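Local coordinates for protease LasA (Pseudomonas aeruginosa, PDB 3IT5), which cleaves the pentaglycine cross-links of staphylococcal cell walls and helps to degrade host elastin, as a secreted zinc metallopeptidase of family M23, at residues 59-62 against 66-69; 85-90 against 95-100; 7-12 against 140-145; 123-128 against 132-137. All coordinates share one frame; numbering follows the deposited sequence.

Contact 1 (59-62 against 66-69); sequences VRVL and QVRV
Arg60 and Arg68 face each other as a hydrogen-bonded antiparallel pair: Arg60 N gives to Arg68 O at 2.9 Å and Arg68 N to Arg60 O at 3.1 Å, both donors lying in the carbonyl planes. The pairs beside it, Val59 with Val69 and Val61 with Val67, are non-hydrogen-bonded, and their four valines share one face of the sheet. From its CB, 4.1 Å from Arg60 O, Val67 sends out two methyls: CG1, anti to the backbone N (chi1 167°), meets Val59 CG1 at 4.1 Å, while CG2 turns to Val61 CG2 at 4.4 Å. The cluster is continued by Leu99 and Ile85. On the face of the two arginines, Leu62 CD1 rests 3.9 Å from Gln66 NE2 and comes obliquely to the Arg68 guanidinium. Asn78 of strand 75-83 holds both polar ends here, its OD1 taking Arg68 NE and its ND2 serving Gln66 OE1. Toward the turn the ladder frays, Leu62 N to Gln66 O being a weak bond of 3.1 Å. This is a beta hairpin in the antiparallel sheet of the M23 domain, with a valine face packed largely into the core and a face carrying the two arginines.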
loop_
_atom_site.group_PDB
_atom_site.type_symbol
_atom_site.label_atom_id
_atom_site.label_comp_id
_atom_site.label_asym_id
_atom_site.label_seq_id
_atom_site.Cartn_x
_atom_site.Cartn_y
_atom_site.Cartn_z
ATOM N N VAL A 59 -11.810 -5.355 8.758
ATOM C CA VAL A 59 -11.994 -4.066 8.087
ATOM C C VAL A 59 -12.607 -3.016 9.016
ATOM O O VAL A 59 -13.528 -3.303 9.787
ATOM C CB VAL A 59 -12.878 -4.210 6.814
ATOM C CG1 VAL A 59 -13.206 -2.835 6.203
ATOM C CG2 VAL A 59 -12.194 -5.096 5.784
ATOM N N ARG A 60 -12.059 -1.808 8.947
ATOM C CA ARG A 60 -12.724 -0.617 9.447
ATOM C C ARG A 60 -12.863 0.354 8.284
ATOM O O ARG A 60 -11.863 0.762 7.694
ATOM C CB ARG A 60 -11.927 0.029 10.588
ATOM C CG ARG A 60 -12.460 1.404 11.056
ATOM C CD ARG A 60 -13.742 1.266 11.887
ATOM N NE ARG A 60 -14.112 2.453 12.675
ATOM C CZ ARG A 60 -13.266 3.349 13.189
ATOM N NH1 ARG A 60 -11.952 3.227 13.036
ATOM N NH2 ARG A 60 -13.738 4.374 13.889
ATOM N N VAL A 61 -14.100 0.705 7.939
ATOM C CA VAL A 61 -14.331 1.778 6.975
ATOM C C VAL A 61 -14.416 3.101 7.742
ATOM O O VAL A 61 -15.457 3.444 8.321
ATOM C CB VAL A 61 -15.579 1.537 6.082
ATOM C CG1 VAL A 61 -15.750 2.668 5.063
ATOM C CG2 VAL A 61 -15.463 0.201 5.352
ATOM N N LEU A 62 -13.296 3.819 7.753
ATOM C CA LEU A 62 -13.166 5.090 8.474
ATOM C C LEU A 62 -13.916 6.225 7.779
ATOM O O LEU A 62 -14.387 7.155 8.430
ATOM C CB LEU A 62 -11.684 5.449 8.655
ATOM C CG LEU A 62 -10.940 4.665 9.744
ATOM C CD1 LEU A 62 -9.508 4.338 9.339
ATOM C CD2 LEU A 62 -10.973 5.414 11.068
ATOM N N GLN A 66 -11.177 5.999 3.023
ATOM C CA GLN A 66 -10.151 5.378 3.872
ATOM C C GLN A 66 -10.608 4.084 4.537
ATOM O O GLN A 66 -11.730 3.998 5.050
ATOM C CB GLN A 66 -9.632 6.357 4.932
ATOM C CG GLN A 66 -8.258 5.974 5.485
ATOM C CD GLN A 66 -7.687 6.973 6.478
ATOM O OE1 GLN A 66 -6.476 7.211 6.494
ATOM N NE2 GLN A 66 -8.543 7.543 7.321
ATOM N N VAL A 67 -9.705 3.098 4.531
ATOM C CA VAL A 67 -9.947 1.744 5.040
ATOM C C VAL A 67 -8.703 1.254 5.780
ATOM O O VAL A 67 -7.574 1.555 5.375
ATOM C CB VAL A 67 -10.263 0.750 3.878
ATOM C CG1 VAL A 67 -10.201 -0.710 4.345
ATOM C CG2 VAL A 67 -11.628 1.041 3.266
ATOM N N ARG A 68 -8.918 0.504 6.860
ATOM C CA ARG A 68 -7.843 -0.166 7.590
ATOM C C ARG A 68 -8.165 -1.662 7.702
ATOM O O ARG A 68 -9.314 -2.041 7.946
ATOM C CB ARG A 68 -7.667 0.478 8.979
ATOM C CG ARG A 68 -6.683 -0.207 9.947
ATOM C CD ARG A 68 -5.298 0.472 10.020
ATOM N NE ARG A 68 -5.356 1.936 9.992
ATOM C CZ ARG A 68 -5.393 2.733 11.059
ATOM N NH1 ARG A 68 -5.375 2.234 12.293
ATOM N NH2 ARG A 68 -5.440 4.048 10.888
ATOM N N VAL A 69 -7.154 -2.506 7.503
ATOM C CA VAL A 69 -7.301 -3.948 7.703
ATOM C C VAL A 69 -6.407 -4.357 8.874
ATOM O O VAL A 69 -5.192 -4.149 8.840
ATOM C CB VAL A 69 -6.975 -4.756 6.415
ATOM C CG1 VAL A 69 -7.156 -6.259 6.644
ATOM C CG2 VAL A 69 -7.863 -4.297 5.260
#

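Contact 2 (85-90 against 95-100); sequences IQVSNG and ADTKLG
Gln86 binds the strand 98-102 through both its backbone and its side chain. The main-chain bond runs from Gln86 N to Leu99 O at 3.0 Å and is nearly straight (168° at the hydrogen), although the donor stands 44° out of the carbonyl plane. Ile85 CA adds a CA-H...O contact to the same Leu99 O, at 3.4 Å, so two groups of the loop converge on this oxygen.

The side-chain bond is weaker. With chi1 at 61°, CG of Gln86 sits between its own backbone N and carbonyl carbon, and the extended chain beyond it carries the amide over Lys98. There NE2 reaches Lys98 O at 3.1 Å with a bent geometry. A water reinforces it, accepting from Gln86 NE2 at 2.7 Å and donating to Lys98 O at 2.6 Å, so the carbonyl oxygen receives both amide and water.

Van der Waals packing accompanies these bonds. The Gln86 and Lys98 side chains cross at about a right angle, the amide lying against the lysine methylenes, with NE2 3.4 Å from Lys98 CB; the ammonium end goes on to Ser50 OG. The apolar contact lies deeper in, where Val87 CG2 meets Leu99 CD2 at 4.1 Å, and Val59 and Val67 extend this core.

Gly100 passes close to Ile85, its CA 4.5 Å from Ile85 CA, at backbone angles suited to glycine. Leu99 and Gly100 both face Val51, forming a classic beta bulge in strand 98-102 opposite strand 50-52 of the M23 sheet, with the loop after strand 75-83 lying against it.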
loop_
_atom_site.group_PDB
_atom_site.type_symbol
_atom_site.label_atom_id
_atom_site.label_comp_id
_atom_site.label_asym_id
_atom_site.label_seq_id
_atom_site.Cartn_x
_atom_site.Cartn_y
_atom_site.Cartn_z
ATOM N N ILE A 85 -15.833 2.027 -1.908
ATOM C CA ILE A 85 -15.557 1.018 -0.887
ATOM C C ILE A 85 -16.637 -0.061 -0.877
ATOM O O ILE A 85 -17.830 0.229 -0.758
ATOM C CB ILE A 85 -15.367 1.646 0.517
ATOM C CG1 ILE A 85 -14.231 2.681 0.475
ATOM C CG2 ILE A 85 -15.083 0.556 1.560
ATOM C CD1 ILE A 85 -13.864 3.290 1.826
ATOM N N GLN A 86 -16.201 -1.305 -1.037
ATOM C CA GLN A 86 -17.118 -2.427 -1.142
ATOM C C GLN A 86 -16.985 -3.421 0.017
ATOM O O GLN A 86 -17.376 -4.585 -0.099
ATOM C CB GLN A 86 -16.972 -3.115 -2.502
ATOM C CG GLN A 86 -15.608 -3.707 -2.790
ATOM C CD GLN A 86 -15.623 -4.599 -4.014
ATOM O OE1 GLN A 86 -16.040 -4.181 -5.095
ATOM N NE2 GLN A 86 -15.163 -5.835 -3.852
ATOM N N VAL A 87 -16.435 -2.946 1.130
ATOM C CA VAL A 87 -16.365 -3.737 2.364
ATOM C C VAL A 87 -17.006 -2.956 3.518
ATOM O O VAL A 87 -17.228 -1.744 3.400
ATOM C CB VAL A 87 -14.914 -4.183 2.707
ATOM C CG1 VAL A 87 -14.484 -5.355 1.816
ATOM C CG2 VAL A 87 -13.933 -3.022 2.600
ATOM N N SER A 88 -17.308 -3.648 4.614
ATOM C CA SER A 88 -18.026 -3.049 5.746
ATOM C C SER A 88 -17.254 -3.131 7.060
ATOM O O SER A 88 -16.293 -3.892 7.180
ATOM C CB SER A 88 -19.393 -3.724 5.928
ATOM O OG SER A 88 -20.138 -3.710 4.725
ATOM N N ASN A 89 -17.692 -2.339 8.038
ATOM C CA ASN A 89 -17.174 -2.398 9.398
ATOM C C ASN A 89 -17.371 -3.787 9.993
ATOM O O ASN A 89 -18.480 -4.319 9.977
ATOM C CB ASN A 89 -17.864 -1.356 10.286
ATOM C CG ASN A 89 -17.399 0.063 9.998
ATOM O OD1 ASN A 89 -16.208 0.313 9.784
ATOM N ND2 ASN A 89 -18.340 1.003 9.997
ATOM N N GLY A 90 -16.290 -4.369 10.505
ATOM C CA GLY A 90 -16.345 -5.687 11.130
ATOM C C GLY A 90 -16.178 -6.843 10.158
ATOM O O GLY A 90 -16.123 -8.003 10.573
ATOM N N ALA A 95 -6.048 -11.712 2.360
ATOM C CA ALA A 95 -5.224 -11.107 1.328
ATOM C C ALA A 95 -5.947 -11.294 -0.000
ATOM O O ALA A 95 -6.502 -12.364 -0.262
ATOM C CB ALA A 95 -3.843 -11.744 1.287
ATOM N N ASP A 96 -5.982 -10.231 -0.801
ATOM C CA ASP A 96 -6.551 -10.261 -2.153
ATOM C C ASP A 96 -8.074 -10.058 -2.196
ATOM O O ASP A 96 -8.701 -10.289 -3.232
ATOM C CB ASP A 96 -6.135 -11.540 -2.906
ATOM C CG ASP A 96 -5.795 -11.285 -4.368
ATOM O OD1 ASP A 96 -5.298 -10.186 -4.696
ATOM O OD2 ASP A 96 -6.005 -12.202 -5.190
ATOM N N THR A 97 -8.662 -9.623 -1.079
ATOM C CA THR A 97 -10.078 -9.244 -1.060
ATOM C C THR A 97 -10.202 -7.802 -1.537
ATOM O O THR A 97 -9.650 -6.894 -0.918
ATOM C CB THR A 97 -10.721 -9.386 0.346
ATOM O OG1 THR A 97 -10.720 -10.762 0.748
ATOM C CG2 THR A 97 -12.166 -8.877 0.329
ATOM N N LYS A 98 -10.931 -7.590 -2.631
ATOM C CA LYS A 98 -11.083 -6.245 -3.181
ATOM C C LYS A 98 -11.783 -5.313 -2.194
ATOM O O LYS A 98 -12.912 -5.566 -1.780
ATOM C CB LYS A 98 -11.817 -6.275 -4.528
ATOM C CG LYS A 98 -12.072 -4.898 -5.131
ATOM C CD LYS A 98 -12.527 -5.006 -6.585
ATOM C CE LYS A 98 -12.976 -3.652 -7.140
ATOM N NZ LYS A 98 -13.205 -3.732 -8.616
ATOM N N LEU A 99 -11.091 -4.237 -1.825
ATOM C CA LEU A 99 -11.613 -3.244 -0.881
ATOM C C LEU A 99 -12.347 -2.117 -1.597
ATOM O O LEU A 99 -13.190 -1.436 -1.003
ATOM C CB LEU A 99 -10.472 -2.661 -0.044
ATOM C CG LEU A 99 -9.542 -3.636 0.689
ATOM C CD1 LEU A 99 -8.518 -2.871 1.528
ATOM C CD2 LEU A 99 -10.335 -4.600 1.564
ATOM N N GLY A 100 -12.002 -1.916 -2.870
ATOM C CA GLY A 100 -12.593 -0.870 -3.692
ATOM C C GLY A 100 -11.671 -0.485 -4.836
ATOM O O GLY A 100 -11.091 -1.347 -5.507
HETATM O O HOH W 1 -14.723 -7.470 -1.781
#

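Contact 3 (7-12 against 140-145); sequences MQLPWR and GPYRIN
The backbone oxygen of Met7 receives the N-H of Gly140 at 2.7 Å, a short and almost linear bond (174° at the hydrogen) whose donor is tilted 18° from the carbonyl plane. It ties the N-terminal region to a part of the chain about 130 residues later. The N of Gly140 also lies 3.7 Å from Gln8 CA; positive phi and the close Pro141 ring both favour glycine here.

The second point of contact is apolar. Leu9 CD1 comes obliquely to the CD2-CE2 bond of the Tyr142 ring, 3.7 Å from CE2 and 3.9 Å from CD2, and the two side chains cross at about a right angle. Tyr142 has its CG anti to its carbonyl carbon (chi1 -53°), which turns the ring back toward the N-terminal segment. Pro141 CG stands over the centre of one face of this ring, 4.3 Å above its plane, and His169 meets the ring edge-to-face. At the far end Tyr142 OH is hydrogen-bonded to Tyr176 O, fixing the ring at both its root and its hydroxyl. Leu9 also uses its CB, which lies 3.9 Å above the Trp11 ring, toward the rim.

All five residues that touch across this contact are buried. The segment 7-12 is also bound to the large sheet, where Pro10 bonds through its backbone to Val52 of strand 50-52 and Gln8 to Ala54 just beyond it. Strand 142-145 belongs to the four-stranded sheet beside strand 159-162, and Leu175 of strand 175-176 packs on Leu9, Trp11 and Tyr142 where the two sheets come together.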
loop_
_atom_site.group_PDB
_atom_site.type_symbol
_atom_site.label_atom_id
_atom_site.label_comp_id
_atom_site.label_asym_id
_atom_site.label_seq_id
_atom_site.Cartn_x
_atom_site.Cartn_y
_atom_site.Cartn_z
ATOM N N MET A 7 1.883 -10.908 4.355
ATOM C CA MET A 7 1.406 -9.863 3.456
ATOM C C MET A 7 1.808 -10.017 1.995
ATOM O O MET A 7 2.914 -10.462 1.679
ATOM C CB MET A 7 1.843 -8.490 3.968
ATOM C CG MET A 7 0.971 -7.967 5.083
ATOM S SD MET A 7 1.574 -6.422 5.753
ATOM C CE MET A 7 2.601 -7.037 7.076
ATOM N N GLN A 8 0.875 -9.649 1.120
ATOM C CA GLN A 8 1.124 -9.453 -0.303
ATOM C C GLN A 8 0.988 -7.955 -0.599
ATOM O O GLN A 8 0.616 -7.176 0.283
ATOM C CB GLN A 8 0.115 -10.252 -1.144
ATOM C CG GLN A 8 -1.349 -9.843 -0.923
ATOM C CD GLN A 8 -2.241 -10.100 -2.123
ATOM O OE1 GLN A 8 -2.733 -9.159 -2.748
ATOM N NE2 GLN A 8 -2.458 -11.362 -2.449
ATOM N N LEU A 9 1.275 -7.555 -1.837
ATOM C CA LEU A 9 1.082 -6.169 -2.275
ATOM C C LEU A 9 -0.415 -5.835 -2.391
ATOM O O LEU A 9 -1.215 -6.710 -2.742
ATOM C CB LEU A 9 1.798 -5.930 -3.611
ATOM C CG LEU A 9 3.318 -6.132 -3.614
ATOM C CD1 LEU A 9 3.837 -6.410 -5.034
ATOM C CD2 LEU A 9 4.048 -4.941 -2.978
ATOM N N PRO A 10 -0.797 -4.570 -2.098
ATOM C CA PRO A 10 -2.215 -4.176 -2.027
ATOM C C PRO A 10 -2.913 -3.943 -3.378
ATOM O O PRO A 10 -3.684 -2.985 -3.527
ATOM C CB PRO A 10 -2.171 -2.886 -1.195
ATOM C CG PRO A 10 -0.849 -2.293 -1.517
ATOM C CD PRO A 10 0.096 -3.454 -1.724
ATOM N N TRP A 11 -2.629 -4.804 -4.354
ATOM C CA TRP A 11 -3.427 -4.884 -5.577
ATOM C C TRP A 11 -3.631 -6.339 -5.984
ATOM O O TRP A 11 -2.996 -7.234 -5.426
ATOM C CB TRP A 11 -2.826 -4.061 -6.719
ATOM C CG TRP A 11 -1.387 -4.344 -7.053
ATOM C CD1 TRP A 11 -0.911 -5.296 -7.912
ATOM C CD2 TRP A 11 -0.239 -3.637 -6.563
ATOM N NE1 TRP A 11 0.464 -5.232 -7.978
ATOM C CE2 TRP A 11 0.900 -4.222 -7.160
ATOM C CE3 TRP A 11 -0.063 -2.566 -5.674
ATOM C CZ2 TRP A 11 2.198 -3.771 -6.900
ATOM C CZ3 TRP A 11 1.231 -2.122 -5.409
ATOM C CH2 TRP A 11 2.343 -2.724 -6.023
ATOM N N ARG A 12 -4.530 -6.567 -6.938
ATOM C CA ARG A 12 -4.888 -7.917 -7.363
ATOM C C ARG A 12 -3.680 -8.768 -7.746
ATOM O O ARG A 12 -2.770 -8.308 -8.435
ATOM C CB ARG A 12 -5.855 -7.876 -8.541
ATOM C CG ARG A 12 -7.278 -7.467 -8.204
ATOM C CD ARG A 12 -7.990 -7.076 -9.485
ATOM N NE ARG A 12 -9.444 -7.124 -9.358
ATOM C CZ ARG A 12 -10.293 -7.000 -10.376
ATOM N NH1 ARG A 12 -9.839 -6.825 -11.614
ATOM N NH2 ARG A 12 -11.601 -7.059 -10.155
ATOM N N GLY A 140 4.781 -10.272 -0.321
ATOM C CA GLY A 140 5.112 -11.400 -1.191
ATOM C C GLY A 140 6.582 -11.746 -1.006
ATOM O O GLY A 140 7.075 -11.745 0.127
ATOM N N PRO A 141 7.299 -12.020 -2.115
ATOM C CA PRO A 141 8.730 -12.319 -2.042
ATOM C C PRO A 141 9.593 -11.081 -1.765
ATOM O O PRO A 141 10.755 -11.223 -1.371
ATOM C CB PRO A 141 9.037 -12.880 -3.437
ATOM C CG PRO A 141 8.041 -12.207 -4.332
ATOM C CD PRO A 141 6.789 -12.084 -3.499
ATOM N N TYR A 142 9.026 -9.889 -1.969
ATOM C CA TYR A 142 9.776 -8.630 -1.868
ATOM C C TYR A 142 10.036 -8.185 -0.432
ATOM O O TYR A 142 9.109 -8.107 0.385
ATOM C CB TYR A 142 9.057 -7.492 -2.605
ATOM C CG TYR A 142 8.690 -7.787 -4.040
ATOM C CD1 TYR A 142 9.672 -7.912 -5.024
ATOM C CD2 TYR A 142 7.357 -7.922 -4.418
ATOM C CE1 TYR A 142 9.330 -8.185 -6.349
ATOM C CE2 TYR A 142 7.007 -8.195 -5.735
ATOM C CZ TYR A 142 7.998 -8.325 -6.693
ATOM O OH TYR A 142 7.657 -8.583 -7.997
ATOM N N ARG A 143 11.302 -7.894 -0.143
ATOM C CA ARG A 143 11.692 -7.203 1.078
ATOM C C ARG A 143 11.999 -5.759 0.710
ATOM O O ARG A 143 12.785 -5.494 -0.202
ATOM C CB ARG A 143 12.923 -7.856 1.715
ATOM C CG ARG A 143 13.437 -7.135 2.962
ATOM C CD ARG A 143 14.774 -7.692 3.430
ATOM N NE ARG A 143 14.623 -8.988 4.089
ATOM C CZ ARG A 143 15.588 -9.617 4.758
ATOM N NH1 ARG A 143 16.797 -9.078 4.874
ATOM N NH2 ARG A 143 15.338 -10.793 5.322
ATOM N N ILE A 144 11.373 -4.827 1.417
ATOM C CA ILE A 144 11.542 -3.406 1.123
ATOM C C ILE A 144 12.687 -2.785 1.933
ATOM O O ILE A 144 12.841 -3.045 3.133
ATOM C CB ILE A 144 10.199 -2.626 1.283
ATOM C CG1 ILE A 144 10.368 -1.133 0.972
ATOM C CG2 ILE A 144 9.597 -2.835 2.664
ATOM C CD1 ILE A 144 9.049 -0.412 0.696
ATOM N N ASN A 145 13.514 -2.005 1.245
ATOM C CA ASN A 145 14.492 -1.156 1.900
ATOM C C ASN A 145 14.047 0.291 1.758
ATOM O O ASN A 145 13.723 0.755 0.659
ATOM C CB ASN A 145 15.885 -1.351 1.305
ATOM C CG ASN A 145 16.991 -0.806 2.199
ATOM O OD1 ASN A 145 17.313 -1.391 3.237
ATOM N ND2 ASN A 145 17.596 0.304 1.784
#

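Contact 4 (123-128 against 132-137); sequences FSLLYN and VSLQGA
Leu125 and Val132 cross obliquely, the methyl CG2 of Val132 pressing onto CG of Leu125 at 3.7 Å. With CG1 of the valine anti to the carbonyl carbon (chi1 -65°), CG2 is left between the backbone N and the carbonyl carbon, and it is also 3.5 Å from Leu125 O. The other methyl, CG1, turns to the neighbouring side chain and meets Tyr127 CB at 3.9 Å, so the two methyls of Val132 span two side chains, Leu125 and Tyr127, on one side of the strand; the tyrosine ring itself leads off toward Trp75.

Leu134 comes obliquely onto Leu125, its CD2 touching CB at 3.8 Å. Leu125 has its CG anti to the backbone N (chi1 -175°), and this carries CD2 out among the later residues, where it lies 3.8 Å from Ser133 O and 4.1 Å from Ala137 CB. One leucine is thus wrapped by Val132, Leu134 and Ala137.

The backbones join through Val132 N and Leu125 O at 2.9 Å, the donor tilted 24° from the carbonyl plane. Ser133 OG accepts from Gln135 N in an ST turn, and a type II turn runs from Leu134 to Ala137.

Strand 121-127 lies between strands 34-38 and 75-83 in the large sheet, and the hairpin partner 130-131 leads into this loop. Leu134 and Ala137 then lean on Ile144 of strand 142-145, linking the large sheet to the small one.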
loop_
_atom_site.group_PDB
_atom_site.type_symbol
_atom_site.label_atom_id
_atom_site.label_comp_id
_atom_site.label_asym_id
_atom_site.label_seq_id
_atom_site.Cartn_x
_atom_site.Cartn_y
_atom_site.Cartn_z
ATOM N N PHE A 123 -0.548 3.791 1.022
ATOM C CA PHE A 123 -0.656 2.504 1.720
ATOM C C PHE A 123 0.341 2.420 2.879
ATOM O O PHE A 123 1.548 2.504 2.667
ATOM C CB PHE A 123 -0.450 1.379 0.692
ATOM C CG PHE A 123 -0.180 0.025 1.283
ATOM C CD1 PHE A 123 -1.212 -0.732 1.829
ATOM C CD2 PHE A 123 1.102 -0.519 1.244
ATOM C CE1 PHE A 123 -0.966 -1.999 2.353
ATOM C CE2 PHE A 123 1.359 -1.789 1.769
ATOM C CZ PHE A 123 0.324 -2.527 2.325
ATOM N N SER A 124 -0.170 2.247 4.099
ATOM C CA SER A 124 0.651 2.356 5.318
ATOM C C SER A 124 0.687 1.102 6.194
ATOM O O SER A 124 -0.309 0.394 6.324
ATOM C CB SER A 124 0.170 3.527 6.174
ATOM O OG SER A 124 0.025 4.704 5.401
ATOM N N LEU A 125 1.838 0.870 6.821
ATOM C CA LEU A 125 2.036 -0.252 7.733
ATOM C C LEU A 125 1.885 0.178 9.190
ATOM O O LEU A 125 2.536 1.125 9.644
ATOM C CB LEU A 125 3.414 -0.891 7.505
ATOM C CG LEU A 125 3.810 -2.169 8.261
ATOM C CD1 LEU A 125 2.926 -3.357 7.896
ATOM C CD2 LEU A 125 5.275 -2.492 7.979
ATOM N N LEU A 126 1.026 -0.535 9.915
ATOM C CA LEU A 126 0.769 -0.258 11.324
ATOM C C LEU A 126 0.999 -1.470 12.219
ATOM O O LEU A 126 1.151 -2.595 11.739
ATOM C CB LEU A 126 -0.658 0.267 11.527
ATOM C CG LEU A 126 -0.987 1.642 10.939
ATOM C CD1 LEU A 126 -1.371 1.532 9.465
ATOM C CD2 LEU A 126 -2.106 2.286 11.734
ATOM N N TYR A 127 1.035 -1.215 13.525
ATOM C CA TYR A 127 1.140 -2.262 14.532
ATOM C C TYR A 127 0.549 -1.726 15.821
ATOM O O TYR A 127 0.989 -0.691 16.323
ATOM C CB TYR A 127 2.599 -2.686 14.734
ATOM C CG TYR A 127 2.775 -3.891 15.628
ATOM C CD1 TYR A 127 2.382 -5.162 15.205
ATOM C CD2 TYR A 127 3.335 -3.762 16.899
ATOM C CE1 TYR A 127 2.545 -6.277 16.027
ATOM C CE2 TYR A 127 3.498 -4.867 17.731
ATOM C CZ TYR A 127 3.101 -6.122 17.286
ATOM O OH TYR A 127 3.260 -7.219 18.100
ATOM N N ASN A 128 -0.467 -2.422 16.330
ATOM C CA ASN A 128 -1.210 -2.004 17.524
ATOM C C ASN A 128 -1.795 -0.587 17.445
ATOM O O ASN A 128 -1.979 0.086 18.466
ATOM C CB ASN A 128 -0.362 -2.200 18.790
ATOM C CG ASN A 128 -0.185 -3.666 19.154
ATOM O OD1 ASN A 128 -1.050 -4.500 18.863
ATOM N ND2 ASN A 128 0.926 -3.990 19.800
ATOM N N VAL A 132 4.370 2.233 11.593
ATOM C CA VAL A 132 5.708 1.674 11.817
ATOM C C VAL A 132 6.534 1.696 10.523
ATOM O O VAL A 132 5.984 1.840 9.431
ATOM C CB VAL A 132 5.650 0.220 12.381
ATOM C CG1 VAL A 132 5.019 0.188 13.776
ATOM C CG2 VAL A 132 4.897 -0.706 11.430
ATOM N N SER A 133 7.849 1.542 10.651
ATOM C CA SER A 133 8.754 1.576 9.504
ATOM C C SER A 133 8.571 0.387 8.566
ATOM O O SER A 133 8.462 -0.755 9.010
ATOM C CB SER A 133 10.212 1.634 9.972
ATOM O OG SER A 133 11.103 1.507 8.875
ATOM N N LEU A 134 8.555 0.674 7.266
ATOM C CA LEU A 134 8.541 -0.356 6.230
ATOM C C LEU A 134 9.882 -1.086 6.074
ATOM O O LEU A 134 9.961 -2.080 5.350
ATOM C CB LEU A 134 8.109 0.238 4.882
ATOM C CG LEU A 134 6.615 0.511 4.667
ATOM C CD1 LEU A 134 6.409 1.384 3.443
ATOM C CD2 LEU A 134 5.810 -0.788 4.550
ATOM N N GLN A 135 10.926 -0.609 6.754
ATOM C CA GLN A 135 12.251 -1.230 6.662
ATOM C C GLN A 135 12.206 -2.733 6.944
ATOM O O GLN A 135 11.723 -3.165 7.996
ATOM C CB GLN A 135 13.267 -0.525 7.577
ATOM C CG GLN A 135 14.710 -1.063 7.486
ATOM C CD GLN A 135 15.353 -0.877 6.114
ATOM O OE1 GLN A 135 14.786 -0.246 5.222
ATOM N NE2 GLN A 135 16.546 -1.433 5.945
ATOM N N GLY A 136 12.684 -3.517 5.979
ATOM C CA GLY A 136 12.766 -4.969 6.120
ATOM C C GLY A 136 11.477 -5.763 5.969
ATOM O O GLY A 136 11.509 -6.992 6.004
ATOM N N ALA A 137 10.346 -5.077 5.801
ATOM C CA ALA A 137 9.044 -5.741 5.665
ATOM C C ALA A 137 8.897 -6.487 4.334
ATOM O O ALA A 137 9.341 -6.002 3.291
ATOM C CB ALA A 137 7.913 -4.740 5.842
#

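Overall arrangement
Contacts 1, 2 and 4 belong to the M23 family region and reach one antiparallel sheet. They follow in series along the chain, and all lie inside the long loop closed by contact 3. Contacts 1 and 2 are neighbours, centres about 8 Å apart, joined by Val61 N to Asn89 OD1 and Val59 O to Gly90 N. Centre to centre, contact 4 lies about 16 Å from contact 1, about 20 Å from contact 2 and about 12 Å from contact 3, which it meets where Ile144 O accepts from Gly136 N. The zinc ligand His122 immediately precedes segment 123-128, and strand 34-38 bears the ligand Asp36, so the sheet that contacts 1, 2 and 4 reach carries part of the metal site.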